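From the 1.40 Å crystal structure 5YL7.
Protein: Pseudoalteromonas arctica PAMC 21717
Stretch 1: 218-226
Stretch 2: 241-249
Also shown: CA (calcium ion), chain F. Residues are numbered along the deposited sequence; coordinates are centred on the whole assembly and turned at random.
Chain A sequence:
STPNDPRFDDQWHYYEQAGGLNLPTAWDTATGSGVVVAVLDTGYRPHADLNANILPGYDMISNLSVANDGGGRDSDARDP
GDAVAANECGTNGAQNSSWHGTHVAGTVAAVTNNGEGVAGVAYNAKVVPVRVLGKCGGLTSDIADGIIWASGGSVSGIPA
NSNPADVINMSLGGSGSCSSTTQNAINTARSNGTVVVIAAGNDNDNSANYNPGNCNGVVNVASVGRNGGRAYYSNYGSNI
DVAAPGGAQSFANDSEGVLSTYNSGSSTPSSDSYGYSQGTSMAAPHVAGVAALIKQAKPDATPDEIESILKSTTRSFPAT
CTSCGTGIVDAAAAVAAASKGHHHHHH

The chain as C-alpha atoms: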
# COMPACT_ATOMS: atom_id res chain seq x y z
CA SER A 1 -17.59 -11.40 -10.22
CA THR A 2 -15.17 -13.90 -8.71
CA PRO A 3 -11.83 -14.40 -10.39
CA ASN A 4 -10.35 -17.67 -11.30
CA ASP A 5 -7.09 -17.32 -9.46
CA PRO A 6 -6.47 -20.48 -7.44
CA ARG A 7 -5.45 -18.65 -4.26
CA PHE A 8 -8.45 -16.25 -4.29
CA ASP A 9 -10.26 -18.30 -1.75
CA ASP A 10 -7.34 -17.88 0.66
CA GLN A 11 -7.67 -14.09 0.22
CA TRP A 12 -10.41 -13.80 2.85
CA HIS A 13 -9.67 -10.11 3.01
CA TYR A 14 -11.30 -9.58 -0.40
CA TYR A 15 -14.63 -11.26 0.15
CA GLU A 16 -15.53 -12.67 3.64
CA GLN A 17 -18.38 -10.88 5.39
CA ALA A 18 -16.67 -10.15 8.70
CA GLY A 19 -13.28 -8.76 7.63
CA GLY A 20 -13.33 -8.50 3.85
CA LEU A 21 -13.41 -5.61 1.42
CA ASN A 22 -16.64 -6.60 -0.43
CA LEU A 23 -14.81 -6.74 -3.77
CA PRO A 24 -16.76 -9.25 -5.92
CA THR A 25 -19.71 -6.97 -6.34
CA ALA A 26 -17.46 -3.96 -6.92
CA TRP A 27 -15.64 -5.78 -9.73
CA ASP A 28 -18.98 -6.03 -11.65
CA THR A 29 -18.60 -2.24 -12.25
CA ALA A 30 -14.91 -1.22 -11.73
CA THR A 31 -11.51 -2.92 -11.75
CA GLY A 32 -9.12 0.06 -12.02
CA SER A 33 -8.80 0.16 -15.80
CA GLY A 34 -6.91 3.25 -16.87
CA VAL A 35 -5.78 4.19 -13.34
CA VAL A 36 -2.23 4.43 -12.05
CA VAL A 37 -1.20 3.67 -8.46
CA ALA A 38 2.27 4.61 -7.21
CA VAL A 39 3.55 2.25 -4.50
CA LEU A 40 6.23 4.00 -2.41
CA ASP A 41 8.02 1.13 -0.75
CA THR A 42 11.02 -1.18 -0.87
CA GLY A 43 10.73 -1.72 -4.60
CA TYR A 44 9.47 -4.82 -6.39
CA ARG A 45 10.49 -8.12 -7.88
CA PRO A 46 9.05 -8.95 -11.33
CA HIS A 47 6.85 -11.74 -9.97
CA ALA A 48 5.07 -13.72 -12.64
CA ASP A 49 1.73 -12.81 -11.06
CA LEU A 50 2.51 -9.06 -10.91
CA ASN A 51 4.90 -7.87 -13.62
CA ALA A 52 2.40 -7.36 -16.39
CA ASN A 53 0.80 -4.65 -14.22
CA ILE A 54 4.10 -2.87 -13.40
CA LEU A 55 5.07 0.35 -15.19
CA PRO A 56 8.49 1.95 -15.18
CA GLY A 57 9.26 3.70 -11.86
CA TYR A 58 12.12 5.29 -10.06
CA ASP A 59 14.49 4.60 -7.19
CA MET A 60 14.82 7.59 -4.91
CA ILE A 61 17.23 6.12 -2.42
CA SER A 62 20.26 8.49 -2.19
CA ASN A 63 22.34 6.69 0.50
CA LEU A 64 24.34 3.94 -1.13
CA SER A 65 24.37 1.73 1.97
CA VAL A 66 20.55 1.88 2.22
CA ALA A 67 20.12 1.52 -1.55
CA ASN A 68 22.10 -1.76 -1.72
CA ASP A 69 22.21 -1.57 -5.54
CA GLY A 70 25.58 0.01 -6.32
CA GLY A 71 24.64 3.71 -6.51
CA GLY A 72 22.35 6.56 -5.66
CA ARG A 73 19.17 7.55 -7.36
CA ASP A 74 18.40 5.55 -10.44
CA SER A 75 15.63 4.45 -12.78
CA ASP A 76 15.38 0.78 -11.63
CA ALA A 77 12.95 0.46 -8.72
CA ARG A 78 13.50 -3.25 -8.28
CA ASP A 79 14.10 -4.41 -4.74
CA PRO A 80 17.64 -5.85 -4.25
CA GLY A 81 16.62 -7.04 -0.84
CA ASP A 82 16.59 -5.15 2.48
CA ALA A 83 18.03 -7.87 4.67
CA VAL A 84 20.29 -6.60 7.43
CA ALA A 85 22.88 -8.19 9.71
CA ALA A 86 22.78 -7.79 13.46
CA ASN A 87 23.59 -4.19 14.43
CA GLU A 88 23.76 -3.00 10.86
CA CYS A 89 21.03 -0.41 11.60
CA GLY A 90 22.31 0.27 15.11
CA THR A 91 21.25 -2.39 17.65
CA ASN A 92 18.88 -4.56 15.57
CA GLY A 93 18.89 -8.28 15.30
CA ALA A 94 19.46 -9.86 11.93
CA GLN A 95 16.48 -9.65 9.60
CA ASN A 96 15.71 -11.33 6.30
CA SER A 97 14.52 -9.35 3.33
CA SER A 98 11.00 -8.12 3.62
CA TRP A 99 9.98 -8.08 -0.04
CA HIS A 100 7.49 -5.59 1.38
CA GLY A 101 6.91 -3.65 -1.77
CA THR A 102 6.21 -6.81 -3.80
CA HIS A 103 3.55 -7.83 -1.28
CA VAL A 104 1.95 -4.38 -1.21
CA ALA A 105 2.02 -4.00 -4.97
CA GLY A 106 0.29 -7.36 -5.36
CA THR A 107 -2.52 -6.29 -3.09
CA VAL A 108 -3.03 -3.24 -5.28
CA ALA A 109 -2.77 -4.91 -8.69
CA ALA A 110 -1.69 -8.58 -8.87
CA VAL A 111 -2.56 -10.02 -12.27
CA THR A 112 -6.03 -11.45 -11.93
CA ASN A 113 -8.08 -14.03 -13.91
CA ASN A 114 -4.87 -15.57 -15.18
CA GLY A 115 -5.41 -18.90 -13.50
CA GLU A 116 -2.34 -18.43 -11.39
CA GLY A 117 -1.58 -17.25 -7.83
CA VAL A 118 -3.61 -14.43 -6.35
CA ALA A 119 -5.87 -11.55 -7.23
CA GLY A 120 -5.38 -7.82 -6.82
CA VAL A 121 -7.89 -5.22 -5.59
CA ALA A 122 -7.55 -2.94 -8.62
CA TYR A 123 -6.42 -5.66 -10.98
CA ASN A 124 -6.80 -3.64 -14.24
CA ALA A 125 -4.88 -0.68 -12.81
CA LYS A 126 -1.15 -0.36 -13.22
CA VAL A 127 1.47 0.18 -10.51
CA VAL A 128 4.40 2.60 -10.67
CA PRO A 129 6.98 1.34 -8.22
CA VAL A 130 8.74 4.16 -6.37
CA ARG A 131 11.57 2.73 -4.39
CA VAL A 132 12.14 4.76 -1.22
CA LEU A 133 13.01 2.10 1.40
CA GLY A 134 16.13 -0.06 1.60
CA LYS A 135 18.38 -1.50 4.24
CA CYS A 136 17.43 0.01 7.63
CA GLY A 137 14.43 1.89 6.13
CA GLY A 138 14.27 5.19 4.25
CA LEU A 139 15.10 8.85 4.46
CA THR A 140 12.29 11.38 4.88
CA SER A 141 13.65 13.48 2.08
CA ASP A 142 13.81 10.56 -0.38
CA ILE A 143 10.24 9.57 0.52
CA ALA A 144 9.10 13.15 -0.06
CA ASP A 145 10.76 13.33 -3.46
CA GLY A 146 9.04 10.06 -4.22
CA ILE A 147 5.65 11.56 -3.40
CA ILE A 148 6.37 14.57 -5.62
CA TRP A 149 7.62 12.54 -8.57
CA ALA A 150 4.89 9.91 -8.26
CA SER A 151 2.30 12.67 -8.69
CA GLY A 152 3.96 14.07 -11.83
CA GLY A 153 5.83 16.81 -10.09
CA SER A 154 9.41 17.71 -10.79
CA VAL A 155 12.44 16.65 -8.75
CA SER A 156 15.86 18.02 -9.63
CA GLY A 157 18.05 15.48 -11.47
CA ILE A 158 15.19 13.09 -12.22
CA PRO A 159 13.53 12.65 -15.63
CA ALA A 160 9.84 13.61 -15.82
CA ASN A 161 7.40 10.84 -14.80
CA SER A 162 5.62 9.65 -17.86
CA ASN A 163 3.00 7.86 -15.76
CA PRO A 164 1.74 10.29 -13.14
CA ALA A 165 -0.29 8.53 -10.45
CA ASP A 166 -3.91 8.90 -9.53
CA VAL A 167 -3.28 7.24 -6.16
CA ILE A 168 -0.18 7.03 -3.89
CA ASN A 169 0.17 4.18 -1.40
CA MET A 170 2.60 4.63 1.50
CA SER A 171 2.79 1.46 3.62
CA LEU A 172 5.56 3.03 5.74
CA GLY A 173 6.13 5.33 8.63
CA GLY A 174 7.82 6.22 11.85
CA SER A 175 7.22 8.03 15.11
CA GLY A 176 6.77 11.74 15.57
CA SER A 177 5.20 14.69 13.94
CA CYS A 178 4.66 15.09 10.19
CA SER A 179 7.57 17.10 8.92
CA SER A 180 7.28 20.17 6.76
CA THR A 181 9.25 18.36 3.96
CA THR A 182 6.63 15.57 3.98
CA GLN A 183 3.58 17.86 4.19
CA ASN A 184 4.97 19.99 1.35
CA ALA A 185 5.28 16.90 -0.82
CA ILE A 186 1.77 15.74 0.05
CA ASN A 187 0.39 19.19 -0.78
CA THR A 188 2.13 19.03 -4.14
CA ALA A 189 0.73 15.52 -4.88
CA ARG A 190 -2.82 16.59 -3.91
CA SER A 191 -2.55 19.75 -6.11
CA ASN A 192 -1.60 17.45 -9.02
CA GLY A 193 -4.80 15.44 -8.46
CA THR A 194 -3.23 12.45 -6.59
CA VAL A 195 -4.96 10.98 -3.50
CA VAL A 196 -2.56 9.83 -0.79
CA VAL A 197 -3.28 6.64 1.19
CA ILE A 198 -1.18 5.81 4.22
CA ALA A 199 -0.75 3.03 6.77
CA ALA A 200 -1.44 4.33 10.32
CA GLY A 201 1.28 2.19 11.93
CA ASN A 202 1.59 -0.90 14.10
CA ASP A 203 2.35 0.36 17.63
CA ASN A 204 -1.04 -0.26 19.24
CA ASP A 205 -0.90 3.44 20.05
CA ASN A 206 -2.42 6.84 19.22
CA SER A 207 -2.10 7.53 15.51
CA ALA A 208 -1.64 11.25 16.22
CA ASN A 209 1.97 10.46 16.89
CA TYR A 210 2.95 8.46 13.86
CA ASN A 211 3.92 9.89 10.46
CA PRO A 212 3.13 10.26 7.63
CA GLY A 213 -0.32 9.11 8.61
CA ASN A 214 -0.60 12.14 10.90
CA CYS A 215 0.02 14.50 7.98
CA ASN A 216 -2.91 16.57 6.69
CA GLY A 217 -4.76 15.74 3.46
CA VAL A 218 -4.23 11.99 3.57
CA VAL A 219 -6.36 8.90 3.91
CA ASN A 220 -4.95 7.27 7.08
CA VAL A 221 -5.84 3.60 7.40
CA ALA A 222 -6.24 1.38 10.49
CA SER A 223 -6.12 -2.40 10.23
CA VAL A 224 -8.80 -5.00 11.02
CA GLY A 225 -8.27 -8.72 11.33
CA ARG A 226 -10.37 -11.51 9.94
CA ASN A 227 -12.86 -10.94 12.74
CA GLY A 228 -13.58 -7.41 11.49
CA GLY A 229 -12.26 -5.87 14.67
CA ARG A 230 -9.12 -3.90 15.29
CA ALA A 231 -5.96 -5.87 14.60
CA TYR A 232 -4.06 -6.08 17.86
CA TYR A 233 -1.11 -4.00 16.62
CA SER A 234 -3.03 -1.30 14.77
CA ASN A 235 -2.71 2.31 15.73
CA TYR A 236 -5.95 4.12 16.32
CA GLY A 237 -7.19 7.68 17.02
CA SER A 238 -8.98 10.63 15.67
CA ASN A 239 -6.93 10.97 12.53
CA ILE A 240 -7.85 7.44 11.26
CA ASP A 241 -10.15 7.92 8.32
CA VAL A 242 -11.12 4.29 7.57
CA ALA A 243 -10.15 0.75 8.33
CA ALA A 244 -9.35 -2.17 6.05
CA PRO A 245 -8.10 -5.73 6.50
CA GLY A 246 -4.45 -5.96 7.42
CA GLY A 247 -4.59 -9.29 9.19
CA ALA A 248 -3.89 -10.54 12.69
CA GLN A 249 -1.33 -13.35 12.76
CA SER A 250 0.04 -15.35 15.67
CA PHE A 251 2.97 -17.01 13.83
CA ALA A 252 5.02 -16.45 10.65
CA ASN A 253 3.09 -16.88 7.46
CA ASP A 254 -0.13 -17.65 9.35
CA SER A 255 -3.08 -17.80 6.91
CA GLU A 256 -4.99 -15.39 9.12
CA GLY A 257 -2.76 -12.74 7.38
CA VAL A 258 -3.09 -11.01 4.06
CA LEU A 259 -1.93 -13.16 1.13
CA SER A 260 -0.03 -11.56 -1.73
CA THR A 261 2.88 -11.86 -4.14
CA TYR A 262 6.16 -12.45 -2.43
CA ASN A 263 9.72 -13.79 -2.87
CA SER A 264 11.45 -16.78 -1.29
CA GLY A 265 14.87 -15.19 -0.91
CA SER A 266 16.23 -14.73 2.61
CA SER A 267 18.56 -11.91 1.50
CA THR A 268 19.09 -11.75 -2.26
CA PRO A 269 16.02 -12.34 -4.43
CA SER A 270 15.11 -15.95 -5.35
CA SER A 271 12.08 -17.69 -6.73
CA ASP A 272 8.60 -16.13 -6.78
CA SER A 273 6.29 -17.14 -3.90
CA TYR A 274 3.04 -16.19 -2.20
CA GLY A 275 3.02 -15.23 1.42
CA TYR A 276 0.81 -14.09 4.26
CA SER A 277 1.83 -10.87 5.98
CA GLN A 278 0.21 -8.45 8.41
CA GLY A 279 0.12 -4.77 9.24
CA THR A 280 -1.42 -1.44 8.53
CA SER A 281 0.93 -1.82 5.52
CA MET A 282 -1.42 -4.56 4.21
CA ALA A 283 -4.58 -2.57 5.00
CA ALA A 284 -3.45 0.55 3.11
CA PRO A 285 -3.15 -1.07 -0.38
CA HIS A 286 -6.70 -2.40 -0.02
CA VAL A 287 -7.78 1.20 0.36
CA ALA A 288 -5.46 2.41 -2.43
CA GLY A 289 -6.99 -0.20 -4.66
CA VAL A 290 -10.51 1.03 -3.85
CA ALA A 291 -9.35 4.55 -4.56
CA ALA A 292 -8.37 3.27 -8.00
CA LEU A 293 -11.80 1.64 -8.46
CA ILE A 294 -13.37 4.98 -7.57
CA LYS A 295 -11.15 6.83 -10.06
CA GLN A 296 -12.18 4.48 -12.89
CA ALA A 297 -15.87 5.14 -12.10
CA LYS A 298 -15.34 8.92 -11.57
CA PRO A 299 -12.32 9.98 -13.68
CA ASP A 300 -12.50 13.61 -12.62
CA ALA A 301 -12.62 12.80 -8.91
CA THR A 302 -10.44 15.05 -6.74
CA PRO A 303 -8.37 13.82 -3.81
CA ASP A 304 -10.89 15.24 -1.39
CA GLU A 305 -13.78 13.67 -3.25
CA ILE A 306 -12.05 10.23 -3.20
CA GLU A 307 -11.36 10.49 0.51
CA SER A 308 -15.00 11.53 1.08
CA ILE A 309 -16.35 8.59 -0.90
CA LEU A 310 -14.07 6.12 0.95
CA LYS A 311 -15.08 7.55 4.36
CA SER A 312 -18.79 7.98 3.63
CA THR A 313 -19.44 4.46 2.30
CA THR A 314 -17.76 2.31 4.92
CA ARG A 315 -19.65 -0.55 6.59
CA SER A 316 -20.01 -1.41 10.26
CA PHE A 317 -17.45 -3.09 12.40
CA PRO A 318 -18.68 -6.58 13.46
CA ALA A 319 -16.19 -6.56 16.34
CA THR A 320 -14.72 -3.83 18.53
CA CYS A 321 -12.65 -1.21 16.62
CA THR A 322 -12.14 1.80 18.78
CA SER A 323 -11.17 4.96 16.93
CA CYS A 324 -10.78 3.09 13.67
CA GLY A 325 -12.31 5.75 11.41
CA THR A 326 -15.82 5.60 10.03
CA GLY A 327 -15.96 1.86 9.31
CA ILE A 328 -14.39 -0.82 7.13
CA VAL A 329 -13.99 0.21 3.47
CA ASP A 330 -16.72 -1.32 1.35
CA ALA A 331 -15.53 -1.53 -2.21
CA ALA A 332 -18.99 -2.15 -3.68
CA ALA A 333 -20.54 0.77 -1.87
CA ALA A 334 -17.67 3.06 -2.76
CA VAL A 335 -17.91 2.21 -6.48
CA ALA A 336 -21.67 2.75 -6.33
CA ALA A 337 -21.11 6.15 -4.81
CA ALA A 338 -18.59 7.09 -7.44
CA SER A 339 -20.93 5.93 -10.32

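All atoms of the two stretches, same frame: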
# COMPACT_ATOMS: atom_id res chain seq x y z
N VAL A 218 -4.51 13.39 3.90
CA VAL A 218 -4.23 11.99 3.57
C VAL A 218 -5.34 11.14 4.02
O VAL A 218 -6.10 11.48 4.92
CB VAL A 218 -2.88 11.52 4.18
CG1 VAL A 218 -1.72 12.45 3.79
CG2 VAL A 218 -2.91 11.37 5.67
N VAL A 219 -5.41 9.94 3.45
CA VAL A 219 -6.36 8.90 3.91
C VAL A 219 -5.54 7.94 4.80
O VAL A 219 -4.74 7.15 4.29
CB VAL A 219 -6.98 8.13 2.76
CG1 VAL A 219 -7.98 7.14 3.23
CG2 VAL A 219 -7.59 9.10 1.72
N ASN A 220 -5.72 8.05 6.11
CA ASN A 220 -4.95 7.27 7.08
C ASN A 220 -5.75 6.07 7.49
O ASN A 220 -6.96 6.17 7.82
CB ASN A 220 -4.60 8.12 8.31
CG ASN A 220 -3.50 7.50 9.12
OD1 ASN A 220 -2.68 6.76 8.64
ND2 ASN A 220 -3.46 7.87 10.44
N VAL A 221 -5.12 4.90 7.39
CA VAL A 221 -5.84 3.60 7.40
C VAL A 221 -5.39 2.75 8.59
O VAL A 221 -4.21 2.42 8.74
CB VAL A 221 -5.54 2.86 6.10
CG1 VAL A 221 -6.29 1.52 6.06
CG2 VAL A 221 -5.93 3.70 4.90
N ALA A 222 -6.41 2.38 9.39
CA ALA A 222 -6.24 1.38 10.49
C ALA A 222 -6.49 0.00 9.91
O ALA A 222 -7.11 -0.21 8.88
CB ALA A 222 -7.19 1.69 11.62
N SER A 223 -6.02 -1.03 10.64
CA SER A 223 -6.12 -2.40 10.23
C SER A 223 -7.12 -3.21 11.03
O SER A 223 -7.06 -3.12 12.30
CB SER A 223 -4.79 -3.08 10.37
OG SER A 223 -4.91 -4.48 10.09
N VAL A 224 -8.00 -3.95 10.40
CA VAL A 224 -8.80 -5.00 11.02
C VAL A 224 -8.24 -6.33 10.70
O VAL A 224 -7.61 -6.61 9.66
CB VAL A 224 -10.29 -4.93 10.70
CG1 VAL A 224 -10.90 -3.62 11.22
CG2 VAL A 224 -10.57 -5.11 9.23
N GLY A 225 -8.52 -7.29 11.60
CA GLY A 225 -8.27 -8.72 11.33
C GLY A 225 -9.43 -9.35 10.67
O GLY A 225 -10.47 -8.76 10.37
N ARG A 226 -9.35 -10.68 10.53
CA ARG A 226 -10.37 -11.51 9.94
C ARG A 226 -11.68 -11.50 10.72
O ARG A 226 -12.71 -11.78 10.13
CB ARG A 226 -9.78 -12.93 9.72
CG ARG A 226 -10.67 -13.83 8.90
CD ARG A 226 -9.88 -15.07 8.51
NE ARG A 226 -10.60 -15.92 7.57
CZ ARG A 226 -9.99 -16.98 7.02
NH1 ARG A 226 -8.77 -17.33 7.36
NH2 ARG A 226 -10.60 -17.57 6.02
N ASP A 241 -9.00 7.65 9.16
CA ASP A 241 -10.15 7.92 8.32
C ASP A 241 -11.03 6.75 8.14
O ASP A 241 -12.29 6.82 8.19
CB ASP A 241 -9.64 8.41 6.96
CG ASP A 241 -8.93 9.73 7.09
OD1 ASP A 241 -9.60 10.72 7.58
OD2 ASP A 241 -7.75 9.91 6.72
N VAL A 242 -10.44 5.57 7.85
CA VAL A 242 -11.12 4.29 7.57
C VAL A 242 -10.26 3.15 8.05
O VAL A 242 -9.08 3.33 8.33
CB VAL A 242 -11.40 4.11 6.06
CG1 VAL A 242 -12.28 5.24 5.49
CG2 VAL A 242 -10.10 4.02 5.27
N ALA A 243 -10.87 1.96 8.11
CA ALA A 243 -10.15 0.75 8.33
C ALA A 243 -10.25 -0.18 7.16
O ALA A 243 -11.21 -0.13 6.40
CB ALA A 243 -10.65 0.06 9.58
N ALA A 244 -9.32 -1.12 7.09
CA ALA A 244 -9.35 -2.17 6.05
C ALA A 244 -8.64 -3.39 6.61
O ALA A 244 -7.83 -3.24 7.55
CB ALA A 244 -8.75 -1.67 4.74
N PRO A 245 -8.82 -4.57 6.01
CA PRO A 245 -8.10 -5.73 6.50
C PRO A 245 -6.63 -5.63 6.31
O PRO A 245 -6.12 -5.53 5.19
CB PRO A 245 -8.74 -6.88 5.67
CG PRO A 245 -9.26 -6.23 4.50
CD PRO A 245 -9.77 -4.92 4.94
N GLY A 246 -5.86 -5.75 7.41
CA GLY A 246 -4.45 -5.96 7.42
C GLY A 246 -3.94 -7.22 8.04
O GLY A 246 -2.76 -7.49 8.05
N GLY A 247 -4.90 -7.97 8.63
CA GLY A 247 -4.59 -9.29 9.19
C GLY A 247 -4.11 -9.26 10.61
O GLY A 247 -3.63 -8.25 11.11
N ALA A 248 -4.32 -10.38 11.27
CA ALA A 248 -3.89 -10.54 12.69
C ALA A 248 -3.32 -11.93 12.84
O ALA A 248 -4.15 -12.88 13.07
CB ALA A 248 -4.99 -10.22 13.63
N GLN A 249 -2.01 -12.08 12.76
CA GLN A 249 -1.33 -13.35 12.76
C GLN A 249 -0.80 -13.65 14.13
O GLN A 249 -0.50 -12.75 14.93
CB GLN A 249 -0.16 -13.27 11.78
CG GLN A 249 -0.57 -13.10 10.29
CD GLN A 249 0.65 -13.00 9.43
OE1 GLN A 249 1.53 -12.17 9.64
NE2 GLN A 249 0.77 -13.90 8.39
CA CA F . -7.62 12.30 6.48
O HOH W 1 -5.53 13.67 6.94
O HOH W 2 -6.68 -11.87 10.62
O HOH W 3 -8.62 12.22 9.16
O HOH W 4 -9.04 13.89 7.54
O HOH W 5 -6.71 11.88 8.72
O HOH W 6 -7.45 14.27 4.90

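Two neighbouring parallel strands, 219-224 and 242-245, make up most of this contact, which buries 570 Å² in all. Asp-241, Val-224 and Val-242 have the most surface covered by the opposing stretch.

Asp-241 ties the start of the contact to calcium. Its CA-to-CB bond points toward stretch 1, with chi1 in the m well. Both carboxylate oxygens bind the ion: Asp-241 OD2 lies 2.4 Å and Asp-241 OD1 2.8 Å from the calcium. Val-218 O binds the same ion at 2.3 Å. Val-218 O and Asp-241 OD2 are therefore only 2.9 Å apart, two oxygens held close by a shared cation. Five waters and one atom from elsewhere in the structure complete the site. Asp-241 OD2 also accepts a hydrogen bond from Asn-220 N at 2.8 Å, and Asp-241 N donates to Asn-220 O at 2.9 Å. An acidic side chain suits this place because it can serve a metal and a backbone NH together.

Beyond this point the backbones pair in parallel. Ala-222 N donates to Val-242 O at 3.0 Å, and Ala-244 N donates to Ala-222 O at 3.0 Å. Val-224 N then donates to Ala-244 O at 2.9 Å. CA-H...O contacts support the ladder, such as Ala-243 CA to Ala-222 O at 3.2 Å.

Val-242 shares one face of the sheet with Val-221, Ser-223 and Ala-244. Val-242 CG2 packs 4.2 Å from Val-221 CG2 and 4.3 Å from Val-219 CG1. Val-221 CG1 also reaches Ala-244 CB at 4.2 Å. These branched and small apolar side chains fill buried space without polar groups to satisfy.

Val-224 lies on the other face, with Ala-222, Ala-243 and Pro-245. Val-224 CG1 is 4.0 Å from Ala-243 CB, and Val-224 CG2 is 4.4 Å from Pro-245 CD. Pro-245 has no NH to donate, but its CA makes a CA-H...O contact to Val-224 O at 3.3 Å. Val-224 O accepts two hydrogen bonds as the second strand ends, from Gly-246 N at 3.0 Å and Gly-247 N at 3.2 Å.

Glycine suits both positions, for different reasons. Ser-223 OG lies 3.1 Å from Gly-246 CA, and a CB on Gly-246 would clash with that oxygen. Gly-247 has a positive phi of 87°, which favours glycine. Past the strands, water 2 bridges the stretches, accepting from Arg-226 N and Ala-248 N, each 2.9 Å from its oxygen.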